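PDB 3K25: Slr1438 protein from Synechocystis sp., which is of unknown function but, as a member of the aldose 1-epimerase family, probably binds carbohydrate and may act as a sugar isomerase. Local coordinates for residues 173-178 / 220-225; 199-204 / 240-245; 228-233 / 283-288. All coordinates share one frame; numbering follows the deposited sequence.

Interaction 1: residues 173-178 / 220-225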
loop_
_atom_site.group_PDB
_atom_site.type_symbol
_atom_site.label_atom_id
_atom_site.label_comp_id
_atom_site.label_asym_id
_atom_site.label_seq_id
_atom_site.Cartn_x
_atom_site.Cartn_y
_atom_site.Cartn_z
ATOM N N LEU A 173 21.923 -1.433 -7.119
ATOM C CA LEU A 173 22.747 -2.471 -7.724
ATOM C C LEU A 173 22.988 -3.667 -6.802
ATOM O O LEU A 173 22.859 -4.813 -7.223
ATOM C CB LEU A 173 24.089 -1.878 -8.158
ATOM C CG LEU A 173 24.938 -2.761 -9.073
ATOM C CD1 LEU A 173 24.159 -3.060 -10.347
ATOM C CD2 LEU A 173 26.242 -2.061 -9.397
ATOM N N GLY A 174 23.332 -3.403 -5.548
ATOM C CA GLY A 174 23.600 -4.490 -4.623
ATOM C C GLY A 174 22.380 -5.193 -4.055
ATOM O O GLY A 174 22.507 -6.134 -3.264
ATOM N N ILE A 175 21.197 -4.751 -4.464
ATOM C CA ILE A 175 19.952 -5.330 -3.971
ATOM C C ILE A 175 19.758 -6.804 -4.333
ATOM O O ILE A 175 19.785 -7.184 -5.505
ATOM C CB ILE A 175 18.718 -4.535 -4.491
ATOM C CG1 ILE A 175 18.777 -3.092 -3.990
ATOM C CG2 ILE A 175 17.424 -5.185 -4.008
ATOM C CD1 ILE A 175 18.770 -2.962 -2.469
ATOM N N THR A 176 19.561 -7.624 -3.306
ATOM C CA THR A 176 19.312 -9.050 -3.477
ATOM C C THR A 176 17.790 -9.225 -3.422
ATOM O O THR A 176 17.153 -8.777 -2.467
ATOM C CB THR A 176 19.953 -9.867 -2.331
ATOM O OG1 THR A 176 21.379 -9.804 -2.434
ATOM C CG2 THR A 176 19.505 -11.315 -2.384
ATOM N N LEU A 177 17.207 -9.853 -4.443
ATOM C CA LEU A 177 15.759 -10.066 -4.480
ATOM C C LEU A 177 15.328 -11.500 -4.173
ATOM O O LEU A 177 16.108 -12.445 -4.279
ATOM C CB LEU A 177 15.182 -9.651 -5.839
ATOM C CG LEU A 177 14.951 -8.151 -6.045
ATOM C CD1 LEU A 177 14.184 -7.916 -7.350
ATOM C CD2 LEU A 177 14.165 -7.597 -4.861
ATOM N N ALA A 178 14.064 -11.648 -3.795
ATOM C CA ALA A 178 13.510 -12.945 -3.460
ATOM C C ALA A 178 12.003 -12.899 -3.650
ATOM O O ALA A 178 11.237 -12.816 -2.686
ATOM C CB ALA A 178 13.856 -13.308 -2.021
ATOM N N PHE A 220 13.848 -8.518 0.143
ATOM C CA PHE A 220 15.017 -8.058 -0.597
ATOM C C PHE A 220 16.074 -7.642 0.411
ATOM O O PHE A 220 15.758 -7.169 1.505
ATOM C CB PHE A 220 14.667 -6.904 -1.545
ATOM C CG PHE A 220 14.447 -5.588 -0.862
ATOM C CD1 PHE A 220 15.527 -4.753 -0.563
ATOM C CD2 PHE A 220 13.158 -5.161 -0.544
ATOM C CE1 PHE A 220 15.328 -3.502 0.037
ATOM C CE2 PHE A 220 12.946 -3.911 0.059
ATOM C CZ PHE A 220 14.036 -3.081 0.348
ATOM N N ILE A 221 17.332 -7.845 0.047
ATOM C CA ILE A 221 18.428 -7.520 0.942
ATOM C C ILE A 221 19.351 -6.472 0.341
ATOM O O ILE A 221 19.850 -6.632 -0.774
ATOM C CB ILE A 221 19.228 -8.803 1.292
ATOM C CG1 ILE A 221 18.252 -9.894 1.750
ATOM C CG2 ILE A 221 20.251 -8.512 2.396
ATOM C CD1 ILE A 221 18.897 -11.226 2.068
ATOM N N ASP A 222 19.548 -5.387 1.082
ATOM C CA ASP A 222 20.421 -4.310 0.644
ATOM C C ASP A 222 21.676 -4.310 1.507
ATOM O O ASP A 222 21.638 -3.938 2.682
ATOM C CB ASP A 222 19.713 -2.958 0.753
ATOM C CG ASP A 222 20.621 -1.798 0.388
ATOM O OD1 ASP A 222 21.395 -1.934 -0.586
ATOM O OD2 ASP A 222 20.559 -0.751 1.065
ATOM N N PRO A 223 22.804 -4.757 0.937
ATOM C CA PRO A 223 24.069 -4.805 1.669
ATOM C C PRO A 223 24.544 -3.419 2.088
ATOM O O PRO A 223 24.957 -3.221 3.229
ATOM C CB PRO A 223 25.018 -5.470 0.675
ATOM C CG PRO A 223 24.115 -6.371 -0.093
ATOM C CD PRO A 223 22.930 -5.465 -0.348
ATOM N N ASP A 224 24.484 -2.462 1.165
ATOM C CA ASP A 224 24.926 -1.110 1.470
ATOM C C ASP A 224 24.438 -0.688 2.843
ATOM O O ASP A 224 25.196 -0.130 3.630
ATOM C CB ASP A 224 24.420 -0.118 0.427
ATOM C CG ASP A 224 24.772 1.313 0.780
ATOM O OD1 ASP A 224 25.972 1.591 0.990
ATOM O OD2 ASP A 224 23.852 2.157 0.854
ATOM N N ARG A 225 23.170 -0.956 3.128
ATOM C CA ARG A 225 22.598 -0.608 4.422
ATOM C C ARG A 225 22.669 -1.808 5.350
ATOM O O ARG A 225 22.332 -1.716 6.527
ATOM C CB ARG A 225 21.147 -0.149 4.259
ATOM C CG ARG A 225 20.988 1.289 3.776
ATOM C CD ARG A 225 19.691 1.459 3.012
ATOM N NE ARG A 225 18.588 0.745 3.654
ATOM C CZ ARG A 225 17.644 0.073 2.996
ATOM N NH1 ARG A 225 17.657 0.019 1.666
ATOM N NH2 ARG A 225 16.691 -0.557 3.669
#
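F220, I175 and T176 contribute most of the buried surface where residues 176-178 run antiparallel to 220-222. T176 and I221 form a hydrogen-bonded pair: T176 N gives a nearly straight bond to I221 O (2.7 Å, 172°), and I221 N returns one to T176 O, meeting a lone pair in the carbonyl plane. Their side chains share one face of the sheet, with T176 CB 3.8 Å from I221 CB. L177 and F220, the next, non-hydrogen-bonded pair, occupy the other face. There F220 CG stands in the crowded position between backbone N and carbonyl carbon (chi1 75°), and L177 crosses it obliquely, CD2 touching F220 CB. I175, just before the strand, lies alongside F220; its CG2, anti to the backbone N, comes within 4.0 Å of F220 CD1. Its other branch, through CG1, carries I175 CD1 to within 3.4 Å of D222 CB, the two side chains crossing obliquely, while R225 NH1 forms a salt bridge with D222 OD2. An alanine here would lose both branches of I175 and would probably loosen the packing against the F220 ring and the D222 methylene. Strand 176-178 is the outermost member of an eight-stranded antiparallel sheet; strand 217-222, its neighbour, pairs on the other flank with 227-233 through backbone bonding of F220 with I229, and the F220 side chain also touches F167 of strand 157-168.

Interaction 2: residues 199-204 / 240-245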
loop_
_atom_site.group_PDB
_atom_site.type_symbol
_atom_site.label_atom_id
_atom_site.label_comp_id
_atom_site.label_asym_id
_atom_site.label_seq_id
_atom_site.Cartn_x
_atom_site.Cartn_y
_atom_site.Cartn_z
ATOM N N LEU A 199 17.232 -9.156 -11.040
ATOM C CA LEU A 199 16.840 -8.152 -12.013
ATOM C C LEU A 199 17.643 -6.880 -11.805
ATOM O O LEU A 199 18.147 -6.636 -10.709
ATOM C CB LEU A 199 15.352 -7.841 -11.853
ATOM C CG LEU A 199 14.529 -7.689 -13.129
ATOM C CD1 LEU A 199 13.106 -7.296 -12.752
ATOM C CD2 LEU A 199 15.165 -6.648 -14.053
ATOM N N ASN A 200 17.759 -6.072 -12.857
ATOM C CA ASN A 200 18.493 -4.812 -12.771
ATOM C C ASN A 200 17.565 -3.702 -12.288
ATOM O O ASN A 200 16.829 -3.102 -13.080
ATOM C CB ASN A 200 19.085 -4.428 -14.132
ATOM C CG ASN A 200 19.891 -3.140 -14.073
ATOM O OD1 ASN A 200 20.830 -3.017 -13.285
ATOM N ND2 ASN A 200 19.526 -2.172 -14.905
ATOM N N LEU A 201 17.605 -3.442 -10.984
ATOM C CA LEU A 201 16.775 -2.413 -10.367
ATOM C C LEU A 201 17.356 -1.029 -10.626
ATOM O O LEU A 201 16.841 -0.023 -10.142
ATOM C CB LEU A 201 16.657 -2.674 -8.864
ATOM C CG LEU A 201 16.001 -4.015 -8.504
ATOM C CD1 LEU A 201 16.187 -4.311 -7.029
ATOM C CD2 LEU A 201 14.525 -3.974 -8.867
ATOM N N THR A 202 18.434 -0.992 -11.400
ATOM C CA THR A 202 19.083 0.260 -11.754
ATOM C C THR A 202 18.483 0.769 -13.071
ATOM O O THR A 202 18.707 1.912 -13.471
ATOM C CB THR A 202 20.625 0.063 -11.905
ATOM O OG1 THR A 202 21.205 -0.213 -10.618
ATOM C CG2 THR A 202 21.278 1.306 -12.490
ATOM N N SER A 203 17.709 -0.088 -13.733
ATOM C CA SER A 203 17.066 0.267 -14.997
ATOM C C SER A 203 16.280 1.569 -14.862
ATOM O O SER A 203 15.888 1.949 -13.763
ATOM C CB SER A 203 16.119 -0.850 -15.441
ATOM O OG SER A 203 15.221 -0.383 -16.437
ATOM N N PRO A 204 16.034 2.266 -15.984
ATOM C CA PRO A 204 15.290 3.528 -15.961
ATOM C C PRO A 204 13.951 3.420 -15.241
ATOM O O PRO A 204 13.561 4.324 -14.501
ATOM C CB PRO A 204 15.127 3.851 -17.441
ATOM C CG PRO A 204 16.384 3.312 -18.025
ATOM C CD PRO A 204 16.491 1.964 -17.352
ATOM N N LEU A 240 2.036 -9.794 -6.595
ATOM C CA LEU A 240 3.147 -9.015 -6.091
ATOM C C LEU A 240 3.605 -8.038 -7.164
ATOM O O LEU A 240 3.926 -8.439 -8.289
ATOM C CB LEU A 240 4.284 -9.947 -5.707
ATOM C CG LEU A 240 4.936 -9.763 -4.338
ATOM C CD1 LEU A 240 4.001 -9.087 -3.328
ATOM C CD2 LEU A 240 5.342 -11.160 -3.856
ATOM N N VAL A 241 3.623 -6.752 -6.812
ATOM C CA VAL A 241 4.030 -5.709 -7.744
ATOM C C VAL A 241 5.356 -5.062 -7.330
ATOM O O VAL A 241 5.622 -4.868 -6.140
ATOM C CB VAL A 241 2.935 -4.607 -7.851
ATOM C CG1 VAL A 241 3.462 -3.412 -8.644
ATOM C CG2 VAL A 241 1.680 -5.174 -8.519
ATOM N N LEU A 242 6.191 -4.740 -8.316
ATOM C CA LEU A 242 7.473 -4.101 -8.036
ATOM C C LEU A 242 7.609 -2.816 -8.852
ATOM O O LEU A 242 7.604 -2.855 -10.073
ATOM C CB LEU A 242 8.610 -5.065 -8.341
ATOM C CG LEU A 242 9.957 -4.551 -7.846
ATOM C CD1 LEU A 242 10.792 -5.712 -7.326
ATOM C CD2 LEU A 242 10.653 -3.797 -8.974
ATOM N N TRP A 243 7.723 -1.684 -8.160
ATOM C CA TRP A 243 7.818 -0.351 -8.771
ATOM C C TRP A 243 9.137 0.316 -8.388
ATOM O O TRP A 243 9.566 0.257 -7.235
ATOM C CB TRP A 243 6.635 0.489 -8.271
ATOM C CG TRP A 243 6.559 1.978 -8.647
ATOM C CD1 TRP A 243 6.108 3.007 -7.837
ATOM C CD2 TRP A 243 6.787 2.566 -9.929
ATOM N NE1 TRP A 243 6.035 4.182 -8.543
ATOM C CE2 TRP A 243 6.446 3.943 -9.829
ATOM C CE3 TRP A 243 7.238 2.071 -11.154
ATOM C CZ2 TRP A 243 6.543 4.817 -10.907
ATOM C CZ3 TRP A 243 7.332 2.943 -12.227
ATOM C CH2 TRP A 243 6.985 4.302 -12.094
ATOM N N THR A 244 9.782 0.951 -9.356
ATOM C CA THR A 244 11.041 1.637 -9.102
ATOM C C THR A 244 11.464 2.432 -10.328
ATOM O O THR A 244 11.218 2.016 -11.459
ATOM C CB THR A 244 12.161 0.640 -8.720
ATOM O OG1 THR A 244 13.400 1.345 -8.574
ATOM C CG2 THR A 244 12.314 -0.431 -9.782
ATOM N N VAL A 245 12.080 3.586 -10.104
ATOM C CA VAL A 245 12.526 4.426 -11.210
ATOM C C VAL A 245 13.910 5.016 -10.971
ATOM O O VAL A 245 14.317 5.265 -9.827
ATOM C CB VAL A 245 11.546 5.603 -11.478
ATOM C CG1 VAL A 245 10.133 5.078 -11.665
ATOM C CG2 VAL A 245 11.610 6.605 -10.342
#
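Two leucines meet tip to tip at the centre of this contact: L201 CD2 lies 3.9 Å from L242 CD2, and the side chains cross at about a right angle. Their torsions differ. L201 has CG anti to its carbonyl carbon and beside the backbone N (chi1 -61°), with an extended second torsion that carries its end towards the strand; L242 points toward the loop with CG anti to the backbone N (chi1 -170°), and a chi2 of 143°, away from the usual staggered values, sets its CD2 methyl against L201. Further along the strand, T244 turns CG2 into the crowded position between backbone N and carbonyl carbon, placing that methyl 4.3 Å from L201 CD2. The same rotation sets OG1 anti to the backbone N, where it is hydrogen-bonded to K172 NZ and only weakly to Y250 O. L201 occupies the second position of a type I beta turn from N200 to S203, closed by S203 N bonding to N200 O at 3.2 Å. This turn belongs to the loop between strands 192-194 and 205-210, and it lies against a strand that pairs antiparallel with 205-210 and 250-256 in one of the large sheets of the galactose mutarotase-like beta fold. No hydrogen bond joins the two segments. After the turn, P204 O approaches V245 CA at 3.5 Å in a CA-H...O contact, while V245 is directed away overall, though its CB still touches P204 O. The leucine contact continues beyond the pair: L201 also rests on L206, I175 and L177, and L242 on L208, I179 and L177, so that L177 of strand 176-178 touches both leucines.

Interaction 3: residues 228-233 / 283-288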
loop_
_atom_site.group_PDB
_atom_site.type_symbol
_atom_site.label_atom_id
_atom_site.label_comp_id
_atom_site.label_asym_id
_atom_site.label_seq_id
_atom_site.Cartn_x
_atom_site.Cartn_y
_atom_site.Cartn_z
ATOM N N LYS A 228 17.687 -6.478 5.507
ATOM C CA LYS A 228 16.687 -6.971 4.574
ATOM C C LYS A 228 15.284 -6.552 4.990
ATOM O O LYS A 228 14.973 -6.433 6.180
ATOM C CB LYS A 228 16.752 -8.501 4.430
ATOM C CG LYS A 228 16.068 -9.305 5.527
ATOM C CD LYS A 228 16.015 -10.778 5.139
ATOM C CE LYS A 228 15.443 -11.655 6.258
ATOM N NZ LYS A 228 15.535 -13.122 5.956
ATOM N N ILE A 229 14.450 -6.328 3.985
ATOM C CA ILE A 229 13.069 -5.923 4.181
ATOM C C ILE A 229 12.180 -7.017 3.612
ATOM O O ILE A 229 12.196 -7.267 2.406
ATOM C CB ILE A 229 12.798 -4.606 3.448
ATOM C CG1 ILE A 229 13.602 -3.487 4.106
ATOM C CG2 ILE A 229 11.319 -4.306 3.445
ATOM C CD1 ILE A 229 13.413 -2.127 3.461
ATOM N N GLU A 230 11.411 -7.670 4.479
ATOM C CA GLU A 230 10.522 -8.752 4.058
ATOM C C GLU A 230 9.029 -8.433 4.145
ATOM O O GLU A 230 8.546 -7.909 5.151
ATOM C CB GLU A 230 10.792 -10.010 4.882
ATOM C CG GLU A 230 9.776 -11.118 4.640
ATOM C CD GLU A 230 9.731 -12.122 5.776
ATOM O OE1 GLU A 230 9.559 -11.691 6.942
ATOM O OE2 GLU A 230 9.861 -13.337 5.499
ATOM N N VAL A 231 8.308 -8.797 3.088
ATOM C CA VAL A 231 6.871 -8.578 3.006
ATOM C C VAL A 231 6.106 -9.900 3.087
ATOM O O VAL A 231 6.278 -10.776 2.237
ATOM C CB VAL A 231 6.496 -7.894 1.676
ATOM C CG1 VAL A 231 5.027 -7.549 1.676
ATOM C CG2 VAL A 231 7.341 -6.649 1.470
ATOM N N SER A 232 5.269 -10.050 4.107
ATOM C CA SER A 232 4.480 -11.267 4.246
ATOM C C SER A 232 3.010 -10.858 4.189
ATOM O O SER A 232 2.691 -9.687 4.391
ATOM C CB SER A 232 4.814 -11.976 5.559
ATOM O OG SER A 232 4.561 -11.147 6.675
ATOM N N PHE A 233 2.114 -11.807 3.918
ATOM C CA PHE A 233 0.694 -11.468 3.784
ATOM C C PHE A 233 -0.302 -12.620 3.876
ATOM O O PHE A 233 0.008 -13.762 3.533
ATOM C CB PHE A 233 0.480 -10.760 2.442
ATOM C CG PHE A 233 1.361 -11.288 1.333
ATOM C CD1 PHE A 233 2.705 -10.900 1.243
ATOM C CD2 PHE A 233 0.857 -12.181 0.389
ATOM C CE1 PHE A 233 3.530 -11.388 0.235
ATOM C CE2 PHE A 233 1.685 -12.682 -0.633
ATOM C CZ PHE A 233 3.021 -12.282 -0.708
ATOM N N ASN A 283 2.344 -7.858 6.516
ATOM C CA ASN A 283 3.377 -7.644 7.518
ATOM C C ASN A 283 4.675 -7.155 6.903
ATOM O O ASN A 283 5.023 -7.502 5.777
ATOM C CB ASN A 283 3.633 -8.939 8.289
ATOM C CG ASN A 283 4.299 -8.699 9.631
ATOM O OD1 ASN A 283 3.632 -8.412 10.632
ATOM N ND2 ASN A 283 5.626 -8.808 9.657
ATOM N N PHE A 284 5.385 -6.328 7.656
ATOM C CA PHE A 284 6.648 -5.786 7.194
ATOM C C PHE A 284 7.693 -6.010 8.273
ATOM O O PHE A 284 7.571 -5.501 9.384
ATOM C CB PHE A 284 6.478 -4.307 6.881
ATOM C CG PHE A 284 5.420 -4.040 5.854
ATOM C CD1 PHE A 284 5.613 -4.418 4.524
ATOM C CD2 PHE A 284 4.204 -3.454 6.220
ATOM C CE1 PHE A 284 4.611 -4.221 3.576
ATOM C CE2 PHE A 284 3.196 -3.252 5.276
ATOM C CZ PHE A 284 3.402 -3.641 3.947
ATOM N N GLN A 285 8.710 -6.794 7.938
ATOM C CA GLN A 285 9.767 -7.115 8.882
ATOM C C GLN A 285 11.117 -6.618 8.392
ATOM O O GLN A 285 11.497 -6.860 7.247
ATOM C CB GLN A 285 9.829 -8.631 9.077
ATOM C CG GLN A 285 10.724 -9.077 10.202
ATOM C CD GLN A 285 10.118 -8.784 11.552
ATOM O OE1 GLN A 285 9.124 -9.401 11.953
ATOM N NE2 GLN A 285 10.703 -7.827 12.264
ATOM N N VAL A 286 11.838 -5.907 9.247
ATOM C CA VAL A 286 13.164 -5.439 8.873
ATOM C C VAL A 286 14.194 -6.241 9.680
ATOM O O VAL A 286 13.987 -6.542 10.861
ATOM C CB VAL A 286 13.343 -3.909 9.117
ATOM C CG1 VAL A 286 13.303 -3.584 10.592
ATOM C CG2 VAL A 286 14.651 -3.451 8.521
ATOM N N SER A 287 15.287 -6.615 9.021
ATOM C CA SER A 287 16.353 -7.386 9.660
ATOM C C SER A 287 17.699 -6.758 9.357
ATOM O O SER A 287 17.881 -6.162 8.296
ATOM C CB SER A 287 16.347 -8.828 9.149
ATOM O OG SER A 287 15.182 -9.503 9.576
ATOM N N THR A 288 18.639 -6.901 10.291
ATOM C CA THR A 288 19.984 -6.355 10.137
ATOM C C THR A 288 20.951 -7.457 9.721
ATOM O O THR A 288 21.869 -7.808 10.459
ATOM C CB THR A 288 20.480 -5.735 11.453
ATOM O OG1 THR A 288 20.422 -6.719 12.495
ATOM C CG2 THR A 288 19.615 -4.544 11.836
#
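Q285 O is the best-held polar atom here, with two groups gripping it: E230 N, by an almost perfectly straight hydrogen bond (2.9 Å, 178°) in the carbonyl plane, and the CA-H of I229 in a longer CA-H...O contact. Q285 N in turn bonds to E230 O at 3.0 Å, closing the central hydrogen-bonded pair of strands 228-233 and 283-287, which run antiparallel. The flanking pairs repeat the pattern. S287 N bonds to K228 O at 2.9 Å, also in the carbonyl plane, whereas S232 and N283 exchange bonds in which each donor sits above the carbonyl plane, about 29° out for N283 O and 38° for S232 O. The polar side chains gather on one face. K228 starts from the crowded position between backbone N and carbonyl carbon and then extends alongside S287, with K228 CG 3.7 Å from S287 CB. E230, extended beyond CG, crosses Q285 obliquely so that E230 OE1 lies 3.7 Å from Q285 CB, while the Q285 chain bends at chi2 and takes its amide away from the other strand. N283 OD1 is hydrogen-bonded to R144 NH1. On the opposite face, V231 and F284 run alongside each other in the same direction, and V231 CG1 meets F284 CE1 at 3.9 Å. I229 and V286 share this apolar face, which is packed further by F167, W38 and V40. The chemistry is therefore two-sided: the backbone bonds hold the strands in register, the buried apolar face joins the core of a beta sandwich, and the other face carries polar and charged side chains, mostly partly exposed, with N283 tied to R144.

The segments follow the chain as 173-178, 199-204, 220-225, 228-233, 240-245 and 283-288, so interaction 2 interleaves with both of the others, whereas interaction 1 closes before interaction 3 opens. Interactions 1 and 3, with centres about 13 Å apart, share one antiparallel sheet, in which strands 217-222 and 227-233 are neighbours; F220 O and I229 N probably join them by a hydrogen bond. Interaction 2 sets a loop against strand 239-245 of a different sheet, with its centre about 12 Å from that of interaction 1 and about 18 Å from that of interaction 3. L177 packs on L242 and I175 on L201, so side-chain packing, not strand pairing, joins the two sheets here.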